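Local coordinates for calcium uptake protein 3, mitochondrial (Homo sapiens, PDB 6AGI), which senses calcium through its EF-hands and, as a disulfide-linked heterodimer with MICU1, regulates the mitochondrial calcium uniporter in the central nervous system and skeletal muscle, at residues Lys58-Val71 and Thr208-Lys220. Sequence-based numbering, arbitrary orientation.
Sequences KQELNQMLAETPPV and TDTTLLVHFFGKK
His215 and the proline-rich stretch Thr68-Val71 form the close-packed end of this contact, a worked example of an extended chain fastened along a short helix. The imidazole ND1 donates to Pro69 O at 2.7 Å, a bent bond (N-H...O 137°) from above the carbonyl plane. Val71 CA lies over one face of the ring, 3.8 Å from its centroid, in a CH-pi contact; chi1 of 176° sets CG anti to the backbone N, carrying the ring to the 68-71 chain, and chi2 of 81° turns a face to that atom. With an alanine here, the Pro69 carbonyl would probably lose its donor and a gap open against Val71 CA. Thr68 CG2 rests on His215 CB, and its OG1 bonds to Leu65 O. Leu65 CD1 touches Asp209 O (3.4 Å) and CD2 packs against Thr211 OG1, itself hydrogen-bonded with Val87 N. Toward solvent the joint relaxes: exposed Lys219 passes CE by Ala66 O and donates from NZ to Thr68 O (3.0 Å), and Lys58 crosses Thr208 obliquely, CE 3.2 Å from OG1. Thr210 OG1, hydrogen-bonded with Glu92 OE1, accepts weakly from Leu213 N: an N-capped short helix packed against a Pro-Pro loop near the first EF-hand, the Phe216 side chain about 13 Å from a bound calcium ion.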
ATOM      1  N   LYS B  58     -28.977 -31.447   4.977  1.00 61.32           N
ATOM      2  CA  LYS B  58     -28.397 -31.029   3.699  1.00 56.91           C
ATOM      3  C   LYS B  58     -29.464 -30.607   2.689  1.00 63.18           C
ATOM      4  O   LYS B  58     -29.248 -29.660   1.917  1.00 67.71           O
ATOM      5  CB  LYS B  58     -27.506 -32.133   3.122  1.00 45.58           C
ATOM      6  CG  LYS B  58     -26.380 -31.613   2.207  1.00 48.21           C
ATOM      7  CD  LYS B  58     -25.106 -31.256   2.981  1.00 52.85           C
ATOM      8  CE  LYS B  58     -23.792 -31.484   2.175  1.00 53.88           C
ATOM      9  NZ  LYS B  58     -23.746 -31.040   0.730  1.00 49.32           N
ATOM     10  N   GLN B  59     -30.633 -31.271   2.675  1.00 64.28           N
ATOM     11  CA  GLN B  59     -31.570 -30.923   1.603  1.00 74.01           C
ATOM     12  C   GLN B  59     -32.512 -29.800   1.983  1.00 72.98           C
ATOM     13  O   GLN B  59     -33.055 -29.122   1.096  1.00 81.32           O
ATOM     14  CB  GLN B  59     -32.358 -32.157   1.122  1.00 93.93           C
ATOM     15  CG  GLN B  59     -31.975 -32.532  -0.310  1.00104.86           C
ATOM     16  CD  GLN B  59     -30.568 -33.127  -0.412  1.00110.12           C
ATOM     17  OE1 GLN B  59     -30.239 -34.063   0.308  1.00121.24           O
ATOM     18  NE2 GLN B  59     -29.704 -32.503  -1.215  1.00103.52           N
ATOM     19  N   GLU B  60     -32.699 -29.519   3.269  1.00 63.10           N
ATOM     20  CA  GLU B  60     -33.369 -28.262   3.561  1.00 62.90           C
ATOM     21  C   GLU B  60     -32.451 -27.080   3.277  1.00 59.48           C
ATOM     22  O   GLU B  60     -32.915 -26.027   2.800  1.00 66.67           O
ATOM     23  CB  GLU B  60     -33.897 -28.216   4.994  1.00 62.62           C
ATOM     24  CG  GLU B  60     -33.130 -29.015   6.031  1.00 67.92           C
ATOM     25  CD  GLU B  60     -33.880 -29.076   7.358  1.00 72.34           C
ATOM     26  OE1 GLU B  60     -35.091 -28.753   7.363  1.00 73.61           O
ATOM     27  OE2 GLU B  60     -33.278 -29.452   8.390  1.00 71.68           O
ATOM     28  N   LEU B  61     -31.144 -27.257   3.470  1.00 52.57           N
ATOM     29  CA  LEU B  61     -30.199 -26.239   3.022  1.00 55.51           C
ATOM     30  C   LEU B  61     -30.267 -26.070   1.508  1.00 59.17           C
ATOM     31  O   LEU B  61     -30.237 -24.942   0.989  1.00 58.34           O
ATOM     32  CB  LEU B  61     -28.775 -26.600   3.451  1.00 50.93           C
ATOM     33  CG  LEU B  61     -27.644 -25.554   3.395  1.00 56.85           C
ATOM     34  CD1 LEU B  61     -26.344 -26.114   4.003  1.00 63.47           C
ATOM     35  CD2 LEU B  61     -27.354 -24.950   2.030  1.00 63.59           C
ATOM     36  N   ASN B  62     -30.338 -27.176   0.772  1.00 48.89           N
ATOM     37  CA  ASN B  62     -30.298 -27.001  -0.669  1.00 52.58           C
ATOM     38  C   ASN B  62     -31.617 -26.491  -1.236  1.00 58.92           C
ATOM     39  O   ASN B  62     -31.616 -25.901  -2.329  1.00 64.11           O
ATOM     40  CB  ASN B  62     -29.821 -28.285  -1.342  1.00 56.56           C
ATOM     41  CG  ASN B  62     -28.303 -28.267  -1.569  1.00 70.21           C
ATOM     42  OD1 ASN B  62     -27.551 -28.938  -0.856  1.00 80.06           O
ATOM     43  ND2 ASN B  62     -27.846 -27.451  -2.528  1.00 75.87           N
ATOM     44  N   GLN B  63     -32.727 -26.639  -0.505  1.00 60.16           N
ATOM     45  CA  GLN B  63     -33.909 -25.863  -0.871  1.00 68.08           C
ATOM     46  C   GLN B  63     -33.699 -24.378  -0.578  1.00 65.76           C
ATOM     47  O   GLN B  63     -34.113 -23.523  -1.369  1.00 75.10           O
ATOM     48  CB  GLN B  63     -35.155 -26.389  -0.152  1.00 83.49           C
ATOM     49  CG  GLN B  63     -36.472 -26.141  -0.924  1.00 94.44           C
ATOM     50  CD  GLN B  63     -37.180 -24.838  -0.528  1.00 94.08           C
ATOM     51  OE1 GLN B  63     -37.299 -24.513   0.655  1.00 99.92           O
ATOM     52  NE2 GLN B  63     -37.638 -24.084  -1.527  1.00 82.84           N
ATOM     53  N   MET B  64     -33.051 -24.053   0.550  1.00 57.67           N
ATOM     54  CA  MET B  64     -32.716 -22.655   0.838  1.00 57.14           C
ATOM     55  C   MET B  64     -31.927 -22.019  -0.307  1.00 52.55           C
ATOM     56  O   MET B  64     -32.188 -20.872  -0.689  1.00 48.78           O
ATOM     57  CB  MET B  64     -31.894 -22.589   2.129  1.00 62.51           C
ATOM     58  CG  MET B  64     -31.263 -21.248   2.511  1.00 54.30           C
ATOM     59  SD  MET B  64     -31.100 -21.139   4.327  1.00 53.12           S
ATOM     60  CE  MET B  64     -32.821 -21.071   4.833  1.00 54.42           C
ATOM     61  N   LEU B  65     -31.008 -22.782  -0.915  1.00 59.13           N
ATOM     62  CA  LEU B  65     -30.191 -22.281  -2.021  1.00 53.16           C
ATOM     63  C   LEU B  65     -30.877 -22.304  -3.378  1.00 58.86           C
ATOM     64  O   LEU B  65     -30.528 -21.490  -4.241  1.00 42.90           O
ATOM     65  CB  LEU B  65     -28.895 -23.081  -2.143  1.00 42.49           C
ATOM     66  CG  LEU B  65     -27.844 -23.050  -1.040  1.00 32.80           C
ATOM     67  CD1 LEU B  65     -26.675 -24.016  -1.251  1.00 37.13           C
ATOM     68  CD2 LEU B  65     -27.404 -21.599  -0.893  1.00 37.63           C
ATOM     69  N   ALA B  66     -31.806 -23.240  -3.608  1.00 75.06           N
ATOM     70  CA  ALA B  66     -32.434 -23.360  -4.924  1.00 82.84           C
ATOM     71  C   ALA B  66     -32.935 -22.035  -5.504  1.00 68.49           C
ATOM     72  O   ALA B  66     -33.020 -21.899  -6.730  1.00 68.73           O
ATOM     73  CB  ALA B  66     -33.595 -24.351  -4.844  1.00 94.40           C
ATOM     74  N   GLU B  67     -33.239 -21.051  -4.658  1.00 64.46           N
ATOM     75  CA  GLU B  67     -33.624 -19.727  -5.137  1.00 81.58           C
ATOM     76  C   GLU B  67     -32.505 -18.925  -5.809  1.00 90.44           C
ATOM     77  O   GLU B  67     -32.783 -18.188  -6.762  1.00103.49           O
ATOM     78  CB  GLU B  67     -34.179 -18.928  -3.973  1.00 96.39           C
ATOM     79  CG  GLU B  67     -33.124 -18.761  -2.918  1.00109.07           C
ATOM     80  CD  GLU B  67     -32.372 -17.472  -3.039  1.00118.82           C
ATOM     81  OE1 GLU B  67     -32.848 -16.563  -3.755  1.00117.28           O
ATOM     82  OE2 GLU B  67     -31.247 -17.447  -2.506  1.00127.19           O
ATOM     83  N   THR B  68     -31.245 -19.114  -5.403  1.00 65.02           N
ATOM     84  CA  THR B  68     -30.238 -18.049  -5.470  1.00 49.64           C
ATOM     85  C   THR B  68     -30.236 -17.323  -6.818  1.00 40.91           C
ATOM     86  O   THR B  68     -30.203 -17.974  -7.874  1.00 44.74           O
ATOM     87  CB  THR B  68     -28.848 -18.631  -5.227  1.00 37.90           C
ATOM     88  OG1 THR B  68     -28.894 -19.444  -4.056  1.00 39.23           O
ATOM     89  CG2 THR B  68     -27.856 -17.507  -4.983  1.00 28.14           C
ATOM     90  N   PRO B  69     -30.184 -15.989  -6.829  1.00 31.57           N
ATOM     91  CA  PRO B  69     -30.188 -15.276  -8.101  1.00 24.02           C
ATOM     92  C   PRO B  69     -28.906 -15.579  -8.844  1.00 28.37           C
ATOM     93  O   PRO B  69     -27.846 -15.722  -8.222  1.00 21.99           O
ATOM     94  CB  PRO B  69     -30.245 -13.792  -7.697  1.00 22.89           C
ATOM     95  CG  PRO B  69     -30.678 -13.778  -6.250  1.00 24.95           C
ATOM     96  CD  PRO B  69     -30.151 -15.071  -5.672  1.00 33.71           C
ATOM     97  N   PRO B  70     -28.961 -15.701 -10.162  1.00 29.33           N
ATOM     98  CA  PRO B  70     -27.731 -15.858 -10.936  1.00 27.45           C
ATOM     99  C   PRO B  70     -26.905 -14.581 -10.866  1.00 27.50           C
ATOM    100  O   PRO B  70     -27.355 -13.528 -10.396  1.00 21.89           O
ATOM    101  CB  PRO B  70     -28.214 -16.147 -12.358  1.00 33.86           C
ATOM    102  CG  PRO B  70     -29.647 -15.731 -12.392  1.00 34.95           C
ATOM    103  CD  PRO B  70     -30.170 -15.624 -11.001  1.00 34.79           C
ATOM    104  N   VAL B  71     -25.672 -14.684 -11.364  1.00 26.19           N
ATOM    105  CA  VAL B  71     -24.744 -13.577 -11.197  1.00 32.39           C
ATOM    106  C   VAL B  71     -25.271 -12.317 -11.875  1.00 31.50           C
ATOM    107  O   VAL B  71     -25.070 -11.195 -11.385  1.00 19.85           O
ATOM    108  CB  VAL B  71     -23.354 -13.998 -11.705  1.00 26.29           C
ATOM    109  CG1 VAL B  71     -23.365 -14.133 -13.211  1.00 37.41           C
ATOM    110  CG2 VAL B  71     -22.296 -13.015 -11.249  1.00 18.43           C
ATOM    111  N   THR B 208     -19.953 -28.786   0.434  1.00 54.50           N
ATOM    112  CA  THR B 208     -21.268 -28.186   0.626  1.00 47.26           C
ATOM    113  C   THR B 208     -21.443 -26.913  -0.205  1.00 53.56           C
ATOM    114  O   THR B 208     -20.661 -25.965  -0.095  1.00 52.25           O
ATOM    115  CB  THR B 208     -21.484 -27.874   2.105  1.00 38.75           C
ATOM    116  OG1 THR B 208     -21.801 -29.077   2.807  1.00 52.06           O
ATOM    117  CG2 THR B 208     -22.613 -26.883   2.285  1.00 37.83           C
ATOM    118  N   ASP B 209     -22.506 -26.875  -1.005  1.00 48.94           N
ATOM    119  CA  ASP B 209     -22.780 -25.701  -1.822  1.00 38.23           C
ATOM    120  C   ASP B 209     -23.149 -24.527  -0.926  1.00 36.24           C
ATOM    121  O   ASP B 209     -23.635 -24.698   0.190  1.00 39.68           O
ATOM    122  CB  ASP B 209     -23.931 -25.979  -2.796  1.00 40.75           C
ATOM    123  CG  ASP B 209     -23.460 -26.532  -4.123  1.00 53.26           C
ATOM    124  OD1 ASP B 209     -22.261 -26.868  -4.235  1.00 62.35           O
ATOM    125  OD2 ASP B 209     -24.301 -26.663  -5.039  1.00 61.24           O
ATOM    126  N   THR B 210     -22.876 -23.321  -1.408  1.00 24.11           N
ATOM    127  CA  THR B 210     -23.104 -22.115  -0.635  1.00 23.22           C
ATOM    128  C   THR B 210     -23.768 -21.098  -1.549  1.00 30.13           C
ATOM    129  O   THR B 210     -23.943 -21.337  -2.753  1.00 34.42           O
ATOM    130  CB  THR B 210     -21.810 -21.534  -0.040  1.00 37.06           C
ATOM    131  OG1 THR B 210     -20.855 -21.286  -1.080  1.00 44.82           O
ATOM    132  CG2 THR B 210     -21.204 -22.452   1.028  1.00 35.21           C
ATOM    133  N   THR B 211     -24.169 -19.962  -0.963  1.00 33.15           N
ATOM    134  CA  THR B 211     -24.820 -18.929  -1.763  1.00 25.07           C
ATOM    135  C   THR B 211     -23.874 -18.346  -2.803  1.00 28.63           C
ATOM    136  O   THR B 211     -24.250 -18.202  -3.967  1.00 30.10           O
ATOM    137  CB  THR B 211     -25.415 -17.847  -0.860  1.00 31.89           C
ATOM    138  OG1 THR B 211     -26.667 -18.317  -0.339  1.00 54.14           O
ATOM    139  CG2 THR B 211     -25.578 -16.496  -1.601  1.00 18.59           C
ATOM    140  N   LEU B 212     -22.637 -18.015  -2.419  1.00 29.16           N
ATOM    141  CA  LEU B 212     -21.732 -17.452  -3.418  1.00 17.90           C
ATOM    142  C   LEU B 212     -21.355 -18.494  -4.463  1.00 18.91           C
ATOM    143  O   LEU B 212     -21.172 -18.161  -5.640  1.00 18.85           O
ATOM    144  CB  LEU B 212     -20.488 -16.863  -2.754  1.00 17.27           C
ATOM    145  CG  LEU B 212     -20.824 -15.515  -2.121  1.00 34.03           C
ATOM    146  CD1 LEU B 212     -19.577 -14.887  -1.528  1.00 28.52           C
ATOM    147  CD2 LEU B 212     -21.518 -14.562  -3.137  1.00 30.40           C
ATOM    148  N   LEU B 213     -21.283 -19.760  -4.063  1.00 20.04           N
ATOM    149  CA  LEU B 213     -20.929 -20.818  -4.999  1.00 22.73           C
ATOM    150  C   LEU B 213     -22.012 -21.003  -6.077  1.00 29.09           C
ATOM    151  O   LEU B 213     -21.706 -21.090  -7.277  1.00 33.71           O
ATOM    152  CB  LEU B 213     -20.705 -22.087  -4.193  1.00 22.67           C
ATOM    153  CG  LEU B 213     -19.495 -22.965  -4.414  1.00 30.41           C
ATOM    154  CD1 LEU B 213     -18.241 -22.139  -4.373  1.00 22.88           C
ATOM    155  CD2 LEU B 213     -19.494 -24.024  -3.307  1.00 31.43           C
ATOM    156  N   VAL B 214     -23.288 -21.030  -5.671  1.00 24.26           N
ATOM    157  CA  VAL B 214     -24.398 -21.158  -6.619  1.00 37.95           C
ATOM    158  C   VAL B 214     -24.615 -19.858  -7.397  1.00 43.10           C
ATOM    159  O   VAL B 214     -24.896 -19.868  -8.608  1.00 40.08           O
ATOM    160  CB  VAL B 214     -25.669 -21.599  -5.869  1.00 31.94           C
ATOM    161  CG1 VAL B 214     -26.839 -21.677  -6.806  1.00 31.89           C
ATOM    162  CG2 VAL B 214     -25.436 -22.973  -5.274  1.00 27.24           C
ATOM    163  N   HIS B 215     -24.493 -18.722  -6.720  1.00 25.43           N
ATOM    164  CA  HIS B 215     -24.649 -17.447  -7.394  1.00 26.52           C
ATOM    165  C   HIS B 215     -23.626 -17.301  -8.518  1.00 29.89           C
ATOM    166  O   HIS B 215     -23.957 -16.801  -9.600  1.00 20.66           O
ATOM    167  CB  HIS B 215     -24.508 -16.322  -6.371  1.00 17.94           C
ATOM    168  CG  HIS B 215     -24.556 -14.950  -6.967  1.00 16.97           C
ATOM    169  ND1 HIS B 215     -25.736 -14.327  -7.300  1.00 23.76           N
ATOM    170  CD2 HIS B 215     -23.574 -14.078  -7.286  1.00 30.05           C
ATOM    171  CE1 HIS B 215     -25.479 -13.130  -7.795  1.00 16.12           C
ATOM    172  NE2 HIS B 215     -24.173 -12.956  -7.804  1.00 15.71           N
ATOM    173  N   PHE B 216     -22.380 -17.753  -8.283  1.00 40.62           N
ATOM    174  CA  PHE B 216     -21.272 -17.591  -9.233  1.00 20.54           C
ATOM    175  C   PHE B 216     -21.308 -18.632 -10.338  1.00 30.74           C
ATOM    176  O   PHE B 216     -21.191 -18.289 -11.520  1.00 47.40           O
ATOM    177  CB  PHE B 216     -19.929 -17.676  -8.507  1.00 19.38           C
ATOM    178  CG  PHE B 216     -19.557 -16.418  -7.775  1.00 18.13           C
ATOM    179  CD1 PHE B 216     -20.060 -15.185  -8.176  1.00 25.88           C
ATOM    180  CD2 PHE B 216     -18.716 -16.464  -6.685  1.00 18.04           C
ATOM    181  CE1 PHE B 216     -19.707 -14.014  -7.501  1.00 27.17           C
ATOM    182  CE2 PHE B 216     -18.370 -15.308  -6.002  1.00 20.87           C
ATOM    183  CZ  PHE B 216     -18.859 -14.078  -6.415  1.00 27.67           C
ATOM    184  N   PHE B 217     -21.431 -19.914  -9.975  1.00 26.95           N
ATOM    185  CA  PHE B 217     -21.276 -20.997 -10.940  1.00 26.26           C
ATOM    186  C   PHE B 217     -22.544 -21.817 -11.139  1.00 34.94           C
ATOM    187  O   PHE B 217     -22.469 -22.924 -11.682  1.00 38.25           O
ATOM    188  CB  PHE B 217     -20.132 -21.908 -10.523  1.00 25.28           C
ATOM    189  CG  PHE B 217     -18.952 -21.162 -10.003  1.00 38.35           C
ATOM    190  CD1 PHE B 217     -18.097 -20.497 -10.874  1.00 46.98           C
ATOM    191  CD2 PHE B 217     -18.699 -21.098  -8.646  1.00 26.84           C
ATOM    192  CE1 PHE B 217     -17.009 -19.792 -10.401  1.00 23.59           C
ATOM    193  CE2 PHE B 217     -17.621 -20.389  -8.177  1.00 30.69           C
ATOM    194  CZ  PHE B 217     -16.779 -19.731  -9.062  1.00 22.86           C
ATOM    195  N   GLY B 218     -23.700 -21.323 -10.703  1.00 32.70           N
ATOM    196  CA  GLY B 218     -24.936 -22.018 -10.978  1.00 28.81           C
ATOM    197  C   GLY B 218     -25.152 -23.219 -10.084  1.00 36.06           C
ATOM    198  O   GLY B 218     -24.320 -23.588  -9.249  1.00 51.77           O
ATOM    199  N   LYS B 219     -26.310 -23.855 -10.287  1.00 37.79           N
ATOM    200  CA  LYS B 219     -26.710 -24.967  -9.433  1.00 34.91           C
ATOM    201  C   LYS B 219     -25.942 -26.233  -9.777  1.00 46.21           C
ATOM    202  O   LYS B 219     -25.751 -27.095  -8.909  1.00 51.17           O
ATOM    203  CB  LYS B 219     -28.215 -25.215  -9.550  1.00 43.75           C
ATOM    204  CG  LYS B 219     -29.093 -24.300  -8.698  1.00 55.48           C
ATOM    205  CD  LYS B 219     -29.261 -22.907  -9.332  1.00 65.08           C
ATOM    206  CE  LYS B 219     -30.324 -22.069  -8.614  1.00 71.05           C
ATOM    207  NZ  LYS B 219     -30.358 -20.656  -9.115  1.00 68.36           N
ATOM    208  N   LYS B 220     -25.500 -26.376 -11.026  1.00 47.84           N
ATOM    209  CA  LYS B 220     -24.693 -27.529 -11.406  1.00 48.22           C
ATOM    210  C   LYS B 220     -23.197 -27.285 -11.232  1.00 51.45           C
ATOM    211  O   LYS B 220     -22.415 -28.244 -11.290  1.00 52.87           O
ATOM    212  CB  LYS B 220     -24.973 -27.934 -12.857  1.00 46.54           C
ATOM    213  CG  LYS B 220     -26.436 -28.192 -13.179  1.00 53.37           C
ATOM    214  CD  LYS B 220     -26.976 -27.283 -14.311  1.00 70.42           C
ATOM    215  CE  LYS B 220     -26.510 -27.650 -15.742  1.00 68.72           C
ATOM    216  NZ  LYS B 220     -27.074 -26.672 -16.783  1.00 52.83           N
TER